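Local structure of Acarbose/maltose binding protein GacH (Streptomyces glaucescens, 3K01) at residues Ser117-Gln122 and Ala135-Ile140; Gln327-Leu332 and Ala348-Val353; Ser340-Pro345 and Phe355-Val360. The protein binds acarbose and an acarbose homolog as the solute receptor of an ABC transporter, and probably binds maltose as well. All blocks are in the same frame, centred on the assembly; numbering follows the deposited sequence.

The three contacts form a connected series in one chain. Contact 1 joins the approach to helix 121-125 to strand 132-148. Contacts 2 and 3 tie helix 351-360 to the chain before it, and their segments alternate in sequence, with centres about 9 Å apart. Val353 CG1 lies 3.8 Å from Tyr342 CD1, joining contacts 2 and 3. Contacts 1 and 3, centres about 13 Å apart, meet through a probable hydrogen bond between Asp118 OD2 and Ser340 OG (2.9 Å) and through Leu120 CD1 against Val360 CG1 (3.8 Å). Contacts 1 and 2 do not touch: their centres are about 17 Å apart and their nearest atoms about 5 Å, and contact 3 connects them.

Contact 1 (Ser117-Gln122 and Ala135-Ile140); sequences SDHLPQ and AVPQVI
His119 and Pro137 make the main contact here, a CH-pi interaction that sets the loop leading into helix 121-125 against strand 132-148 of the mixed sheet, in the buried interior. The pyrrolidine lies over one face of the imidazole: Pro137 CD stands 3.7 Å from the ring centroid and only 11° off the ring normal, while Pro137 CG reaches His119 ND1 at 3.6 Å. Proline suits the place because CD, bonded to the amide nitrogen, has slightly polarised C-H bonds, and CG and CB add hydrocarbon surface. The histidine torsions set CG anti to the carbonyl carbon (chi1 -63°) and turn the ring's face to the proline (chi2 -79°).

The apolar part is smaller. Leu120 CD1 meets the Ile140 branch methyl CG2 at 4.0 Å, the two side chains running nearly at right angles. Leu120, the N-cap of helix 121-125, gives this position a hydrocarbon surface.

No hydrogen bond joins the two segments; the polar groups look elsewhere. His119 ND1 is bonded to Thr337 OG1, and Pro137 O to Ser320 OG. Immediately after Pro137, Gln138 and Val139 both face Trp298, a classic beta bulge.

The hydrogen bond satisfies ND1 of the buried imidazole and should limit the ring's rotation, so that its face remains available to the proline while dispersion and weak electrostatics supply the attraction.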
# COMPACT_ATOMS: atom_id res chain seq x y z
N SER A 117 18.62 -7.01 7.17
CA SER A 117 18.82 -6.47 5.81
C SER A 117 18.05 -7.19 4.74
O SER A 117 18.10 -6.86 3.57
CB SER A 117 20.27 -6.47 5.45
OG SER A 117 20.47 -5.53 4.41
N ASP A 118 17.37 -8.23 5.17
CA ASP A 118 16.56 -9.05 4.35
C ASP A 118 15.34 -8.27 3.81
O ASP A 118 14.80 -8.61 2.80
CB ASP A 118 16.10 -10.23 5.24
CG ASP A 118 15.58 -11.42 4.47
OD1 ASP A 118 15.84 -11.62 3.30
OD2 ASP A 118 14.92 -12.23 5.11
N HIS A 119 14.88 -7.23 4.49
CA HIS A 119 13.62 -6.62 4.05
C HIS A 119 13.78 -5.75 2.81
O HIS A 119 14.80 -5.09 2.62
CB HIS A 119 12.99 -5.80 5.17
CG HIS A 119 12.61 -6.62 6.35
ND1 HIS A 119 11.46 -7.39 6.39
CD2 HIS A 119 13.24 -6.83 7.53
CE1 HIS A 119 11.39 -8.01 7.55
NE2 HIS A 119 12.47 -7.70 8.25
N LEU A 120 12.75 -5.76 1.97
CA LEU A 120 12.67 -4.81 0.86
C LEU A 120 12.93 -3.40 1.37
O LEU A 120 12.46 -3.03 2.44
CB LEU A 120 11.29 -4.89 0.21
CG LEU A 120 10.99 -6.19 -0.56
CD1 LEU A 120 9.49 -6.28 -0.86
CD2 LEU A 120 11.81 -6.31 -1.85
N PRO A 121 13.66 -2.58 0.60
CA PRO A 121 14.10 -1.29 1.16
C PRO A 121 12.92 -0.38 1.54
O PRO A 121 12.94 0.31 2.57
CB PRO A 121 14.95 -0.69 0.03
CG PRO A 121 14.46 -1.37 -1.21
CD PRO A 121 14.16 -2.79 -0.77
N GLN A 122 11.85 -0.39 0.74
CA GLN A 122 10.71 0.44 1.05
C GLN A 122 10.04 0.00 2.36
O GLN A 122 9.59 0.82 3.14
CB GLN A 122 9.66 0.41 -0.07
CG GLN A 122 10.18 0.89 -1.42
CD GLN A 122 10.69 -0.27 -2.27
OE1 GLN A 122 11.11 -1.31 -1.75
NE2 GLN A 122 10.64 -0.09 -3.59
N ALA A 135 9.06 -0.07 14.27
CA ALA A 135 8.29 -1.22 13.81
C ALA A 135 9.22 -2.21 13.16
O ALA A 135 10.38 -1.89 12.90
CB ALA A 135 7.17 -0.79 12.81
N VAL A 136 8.68 -3.38 12.86
CA VAL A 136 9.31 -4.35 11.96
C VAL A 136 8.31 -4.65 10.82
O VAL A 136 7.11 -4.66 11.02
CB VAL A 136 9.72 -5.67 12.66
CG1 VAL A 136 10.84 -5.38 13.67
CG2 VAL A 136 8.54 -6.34 13.37
N PRO A 137 8.82 -4.90 9.61
CA PRO A 137 7.90 -5.11 8.47
C PRO A 137 7.22 -6.45 8.50
O PRO A 137 7.77 -7.45 8.97
CB PRO A 137 8.84 -5.03 7.25
CG PRO A 137 10.09 -4.35 7.75
CD PRO A 137 10.22 -4.91 9.15
N GLN A 138 6.01 -6.48 7.95
CA GLN A 138 5.23 -7.72 7.90
C GLN A 138 4.80 -8.06 6.46
O GLN A 138 5.27 -9.06 5.91
CB GLN A 138 4.03 -7.64 8.82
CG GLN A 138 3.30 -8.96 8.96
CD GLN A 138 1.96 -8.79 9.58
OE1 GLN A 138 1.18 -7.94 9.13
NE2 GLN A 138 1.65 -9.57 10.64
N VAL A 139 3.96 -7.22 5.84
CA VAL A 139 3.56 -7.47 4.45
C VAL A 139 3.58 -6.16 3.68
O VAL A 139 3.49 -5.06 4.26
CB VAL A 139 2.14 -8.11 4.35
CG1 VAL A 139 2.10 -9.51 4.96
CG2 VAL A 139 1.12 -7.24 4.98
N ILE A 140 3.70 -6.27 2.36
CA ILE A 140 3.71 -5.09 1.46
C ILE A 140 2.65 -5.25 0.39
O ILE A 140 2.31 -6.37 0.01
CB ILE A 140 5.12 -4.91 0.82
CG1 ILE A 140 5.24 -3.62 -0.04
CG2 ILE A 140 5.55 -6.16 0.03
CD1 ILE A 140 6.68 -3.15 -0.20

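Contact 2 (Gln327-Leu332 and Ala348-Val353)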
# COMPACT_ATOMS: atom_id res chain seq x y z
N GLN A 327 4.83 -18.81 5.78
CA GLN A 327 3.53 -19.41 6.09
C GLN A 327 2.36 -18.48 5.72
O GLN A 327 1.32 -18.94 5.25
CB GLN A 327 3.45 -19.75 7.56
CG GLN A 327 4.41 -20.84 8.02
CD GLN A 327 4.36 -21.02 9.51
OE1 GLN A 327 4.83 -20.17 10.27
NE2 GLN A 327 3.76 -22.12 9.94
N THR A 328 2.54 -17.17 5.93
CA THR A 328 1.51 -16.20 5.62
C THR A 328 1.22 -16.22 4.12
O THR A 328 0.05 -16.22 3.72
CB THR A 328 1.94 -14.82 6.07
OG1 THR A 328 2.19 -14.83 7.50
CG2 THR A 328 0.88 -13.83 5.78
N THR A 329 2.25 -16.23 3.29
CA THR A 329 2.01 -16.31 1.85
C THR A 329 1.32 -17.62 1.47
O THR A 329 0.36 -17.62 0.68
CB THR A 329 3.30 -16.11 1.05
OG1 THR A 329 3.86 -14.83 1.39
CG2 THR A 329 3.03 -16.19 -0.46
N GLU A 330 1.81 -18.73 2.01
CA GLU A 330 1.28 -20.03 1.62
C GLU A 330 -0.19 -20.13 1.97
O GLU A 330 -0.97 -20.72 1.22
CB GLU A 330 2.07 -21.16 2.29
CG GLU A 330 3.49 -21.30 1.73
CD GLU A 330 4.37 -22.20 2.58
OE1 GLU A 330 4.05 -22.38 3.78
OE2 GLU A 330 5.40 -22.68 2.06
N LYS A 331 -0.59 -19.57 3.10
CA LYS A 331 -1.96 -19.70 3.59
C LYS A 331 -2.89 -18.58 3.13
O LYS A 331 -4.08 -18.82 2.93
CB LYS A 331 -1.98 -19.79 5.12
CG LYS A 331 -1.24 -21.01 5.67
CD LYS A 331 -1.06 -20.96 7.19
CE LYS A 331 -0.27 -22.16 7.70
NZ LYS A 331 -0.75 -22.53 9.07
N LEU A 332 -2.35 -17.37 2.96
CA LEU A 332 -3.18 -16.19 2.74
C LEU A 332 -2.83 -15.40 1.48
O LEU A 332 -3.53 -14.47 1.16
CB LEU A 332 -3.06 -15.24 3.94
CG LEU A 332 -3.44 -15.83 5.30
CD1 LEU A 332 -3.23 -14.78 6.38
CD2 LEU A 332 -4.92 -16.32 5.26
N ALA A 348 7.49 -18.26 -4.61
CA ALA A 348 7.75 -17.83 -5.98
C ALA A 348 6.64 -18.22 -6.93
O ALA A 348 6.39 -17.50 -7.91
CB ALA A 348 9.04 -18.42 -6.44
N ASP A 349 5.99 -19.35 -6.69
CA ASP A 349 4.90 -19.77 -7.57
C ASP A 349 3.50 -19.44 -7.06
O ASP A 349 2.51 -19.88 -7.62
CB ASP A 349 5.03 -21.24 -8.01
CG ASP A 349 4.80 -22.20 -6.89
OD1 ASP A 349 4.36 -21.81 -5.80
OD2 ASP A 349 5.08 -23.42 -7.12
N ASN A 350 3.43 -18.66 -5.98
CA ASN A 350 2.13 -18.23 -5.46
C ASN A 350 1.44 -17.30 -6.47
O ASN A 350 2.09 -16.42 -7.03
CB ASN A 350 2.33 -17.56 -4.09
CG ASN A 350 1.06 -16.98 -3.54
OD1 ASN A 350 0.70 -15.83 -3.89
ND2 ASN A 350 0.35 -17.74 -2.73
N GLU A 351 0.14 -17.47 -6.67
CA GLU A 351 -0.58 -16.67 -7.68
C GLU A 351 -0.39 -15.14 -7.47
O GLU A 351 -0.14 -14.39 -8.42
CB GLU A 351 -2.08 -17.01 -7.69
CG GLU A 351 -2.84 -16.17 -8.77
CD GLU A 351 -4.32 -16.48 -8.99
OE1 GLU A 351 -5.14 -16.17 -8.11
OE2 GLU A 351 -4.68 -16.98 -10.10
N MET A 352 -0.50 -14.71 -6.23
CA MET A 352 -0.40 -13.27 -5.96
C MET A 352 1.03 -12.74 -6.11
O MET A 352 1.24 -11.62 -6.59
CB MET A 352 -0.95 -12.99 -4.57
CG MET A 352 -1.27 -11.54 -4.37
SD MET A 352 -2.74 -11.02 -5.30
CE MET A 352 -4.09 -11.61 -4.29
N VAL A 353 2.02 -13.55 -5.72
CA VAL A 353 3.41 -13.18 -5.90
C VAL A 353 3.71 -13.07 -7.39
O VAL A 353 4.37 -12.13 -7.85
CB VAL A 353 4.30 -14.22 -5.22
CG1 VAL A 353 5.73 -14.00 -5.62
CG2 VAL A 353 4.14 -14.14 -3.72
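This is a small van der Waals contact of a methyl with an amide face and a valine, made between two helix ends: the last turns of helix 322-332 meet the N-terminus of helix 351-360, and the centre of the contact lies about 17 Å from the centre of the chain. Thr329 carries one side of it, Asn350 and Val353 the other.

Thr329 divides its branches between two tasks. With OG1 beside its own backbone N (chi1 -58°), the hydroxyl is hydrogen-bonded to Leu334 O, just past the helix, and weakly to Gln325 O one turn back. The same rotamer sets the methyl CG2 anti to the backbone N, which turns it to the other segment. It sits over the face of the Asn350 amide, 3.7 Å from Asn350 CG and almost directly above it, and also packs 4.0 Å from Val353 CG2. A beta-branched threonine suits the place because one short side chain offers both a hydroxyl for nearby backbone carbonyls and a methyl for a neighbour.

Asn350 is the N-cap of helix 351-360. Its OD1 takes Val353 N at 3.2 Å, an N-H...O angle of 156°, with the donor in the carbonyl plane on a lone pair; Met352 N adds a weak bond to the same OD1, 2.9 Å. The other end of the amide is also held, ND2 being hydrogen-bonded to Ser333 OG. Thr329 O comes within 3.4 Å of Asn350 ND2, but the angle is too poor for a hydrogen bond.

The amide thus has its edge atoms engaged in hydrogen bonds and one face under a methyl. The bonds at both OD1 and ND2 should fix its rotation, and the cap supplies an acceptor to first-turn N-H groups that have no preceding turn to bond to. Cohesion between the segments themselves comes from van der Waals contact.

Contact 3 (Ser340-Pro345 and Phe355-Val360); sequences SVYEVP and FFKPAV
Tyr342 and Lys357 face each other with their CA atoms 8.9 Å apart, each on a curled piece of backbone. Residues Ser340 to Glu343 have helical angles without forming a regular helix; the bonds Glu343 N to Ser340 O and Val344 N to Val341 O, both 3.1 Å, close short turns three residues back. Val344 then takes an extended conformation as the N-cap of helix 345-348, and Pro345 suits the first helical position because no N-H is needed there. The partner segment is the end of helix 351-360, kinked around Pro358: its nitrogen carries no hydrogen, and Ala359 N also lacks a bond to the preceding turn. Regular bonding resumes with Val360 N to Phe356 O, 2.8 Å.

The side chains meet as aliphatic chain over aromatic face. Lys357 CE lies 3.5 Å from the centroid of the Tyr342 ring, 10° off the normal, a CH-pi contact, while Lys357 CD leans over Tyr342 CE1 at 3.6 Å. The ammonium nitrogen NZ continues outward above the same face, 4.6 Å from the centroid and 6° off the normal, within cation-pi range. Bends at chi2 (48°) and chi4 fold the lysine across the ring instead of letting it stretch past.

Both polar ends have stronger partners outside the pair. Lys357 NZ forms a salt bridge with Asp361, just beyond the helix, and Tyr342 OH is hydrogen-bonded to Pro336 O, which should steady the ring. Lysine suits a partly exposed site like this one: its methylenes cover the aromatic ring while its charge reaches the carboxylate.

The arrangement is a lysine-tyrosine CH-pi contact with a longer cation-pi component, joining a turn to a proline-kinked helix, in a receptor whose family points to the type 2 periplasmic-binding fold.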
# COMPACT_ATOMS: atom_id res chain seq x y z
N SER A 340 14.42 -12.92 1.01
CA SER A 340 14.70 -14.35 1.05
C SER A 340 13.46 -15.19 0.85
O SER A 340 13.52 -16.28 0.25
CB SER A 340 15.37 -14.75 2.37
OG SER A 340 14.49 -14.60 3.49
N VAL A 341 12.31 -14.69 1.33
CA VAL A 341 11.10 -15.49 1.30
C VAL A 341 10.59 -15.67 -0.14
O VAL A 341 10.01 -16.69 -0.48
CB VAL A 341 10.03 -14.88 2.22
CG1 VAL A 341 8.71 -15.62 2.15
CG2 VAL A 341 10.55 -14.90 3.67
N TYR A 342 10.86 -14.69 -1.00
CA TYR A 342 10.48 -14.80 -2.41
C TYR A 342 11.21 -15.91 -3.15
O TYR A 342 10.77 -16.31 -4.22
CB TYR A 342 10.70 -13.45 -3.14
CG TYR A 342 9.65 -12.42 -2.77
CD1 TYR A 342 8.43 -12.38 -3.43
CD2 TYR A 342 9.89 -11.49 -1.76
CE1 TYR A 342 7.46 -11.44 -3.08
CE2 TYR A 342 8.96 -10.53 -1.43
CZ TYR A 342 7.74 -10.51 -2.09
OH TYR A 342 6.78 -9.59 -1.76
N GLU A 343 12.33 -16.38 -2.59
CA GLU A 343 13.06 -17.50 -3.19
C GLU A 343 12.56 -18.87 -2.79
O GLU A 343 12.98 -19.89 -3.34
CB GLU A 343 14.55 -17.39 -2.89
CG GLU A 343 15.21 -16.25 -3.63
CD GLU A 343 16.69 -16.17 -3.36
OE1 GLU A 343 17.21 -16.96 -2.52
OE2 GLU A 343 17.34 -15.31 -3.98
N VAL A 344 11.65 -18.93 -1.83
CA VAL A 344 11.06 -20.20 -1.43
C VAL A 344 10.13 -20.66 -2.56
O VAL A 344 9.31 -19.88 -3.04
CB VAL A 344 10.27 -20.04 -0.13
CG1 VAL A 344 9.58 -21.32 0.26
CG2 VAL A 344 11.20 -19.57 1.01
N PRO A 345 10.29 -21.90 -3.04
CA PRO A 345 9.53 -22.29 -4.23
C PRO A 345 8.02 -22.07 -4.13
O PRO A 345 7.41 -21.63 -5.11
CB PRO A 345 9.88 -23.78 -4.39
CG PRO A 345 11.31 -23.82 -3.89
CD PRO A 345 11.29 -22.92 -2.66
N PHE A 355 1.57 -12.38 -9.80
CA PHE A 355 0.92 -11.18 -10.31
C PHE A 355 1.62 -9.90 -9.91
O PHE A 355 1.73 -8.99 -10.74
CB PHE A 355 -0.53 -11.06 -9.83
CG PHE A 355 -1.54 -11.90 -10.57
CD1 PHE A 355 -1.56 -11.96 -11.96
CD2 PHE A 355 -2.54 -12.56 -9.86
CE1 PHE A 355 -2.54 -12.69 -12.63
CE2 PHE A 355 -3.53 -13.32 -10.54
CZ PHE A 355 -3.52 -13.35 -11.91
N PHE A 356 2.09 -9.80 -8.65
CA PHE A 356 2.45 -8.50 -8.06
C PHE A 356 3.89 -8.20 -7.79
O PHE A 356 4.21 -7.05 -7.53
CB PHE A 356 1.66 -8.23 -6.78
CG PHE A 356 0.27 -7.78 -7.06
CD1 PHE A 356 -0.04 -6.44 -7.24
CD2 PHE A 356 -0.72 -8.72 -7.22
CE1 PHE A 356 -1.37 -6.07 -7.57
CE2 PHE A 356 -2.01 -8.35 -7.53
CZ PHE A 356 -2.32 -7.02 -7.70
N LYS A 357 4.77 -9.19 -7.81
CA LYS A 357 6.14 -8.85 -7.45
C LYS A 357 6.78 -7.78 -8.36
O LYS A 357 7.42 -6.86 -7.85
CB LYS A 357 7.01 -10.08 -7.24
CG LYS A 357 8.41 -9.76 -6.64
CD LYS A 357 8.37 -8.81 -5.43
CE LYS A 357 9.64 -8.84 -4.58
NZ LYS A 357 10.86 -8.58 -5.32
N PRO A 358 6.61 -7.87 -9.70
CA PRO A 358 7.18 -6.79 -10.49
C PRO A 358 6.61 -5.41 -10.13
O PRO A 358 7.34 -4.42 -10.10
CB PRO A 358 6.83 -7.20 -11.93
CG PRO A 358 6.78 -8.72 -11.86
CD PRO A 358 6.09 -8.97 -10.54
N ALA A 359 5.32 -5.35 -9.80
CA ALA A 359 4.72 -4.09 -9.35
C ALA A 359 5.31 -3.63 -8.02
O ALA A 359 5.63 -2.45 -7.82
CB ALA A 359 3.21 -4.26 -9.24
N VAL A 360 5.50 -4.57 -7.09
CA VAL A 360 6.12 -4.24 -5.80
C VAL A 360 7.53 -3.66 -5.99
O VAL A 360 7.95 -2.78 -5.23
CB VAL A 360 6.12 -5.49 -4.89
CG1 VAL A 360 7.06 -5.33 -3.68
CG2 VAL A 360 4.72 -5.77 -4.40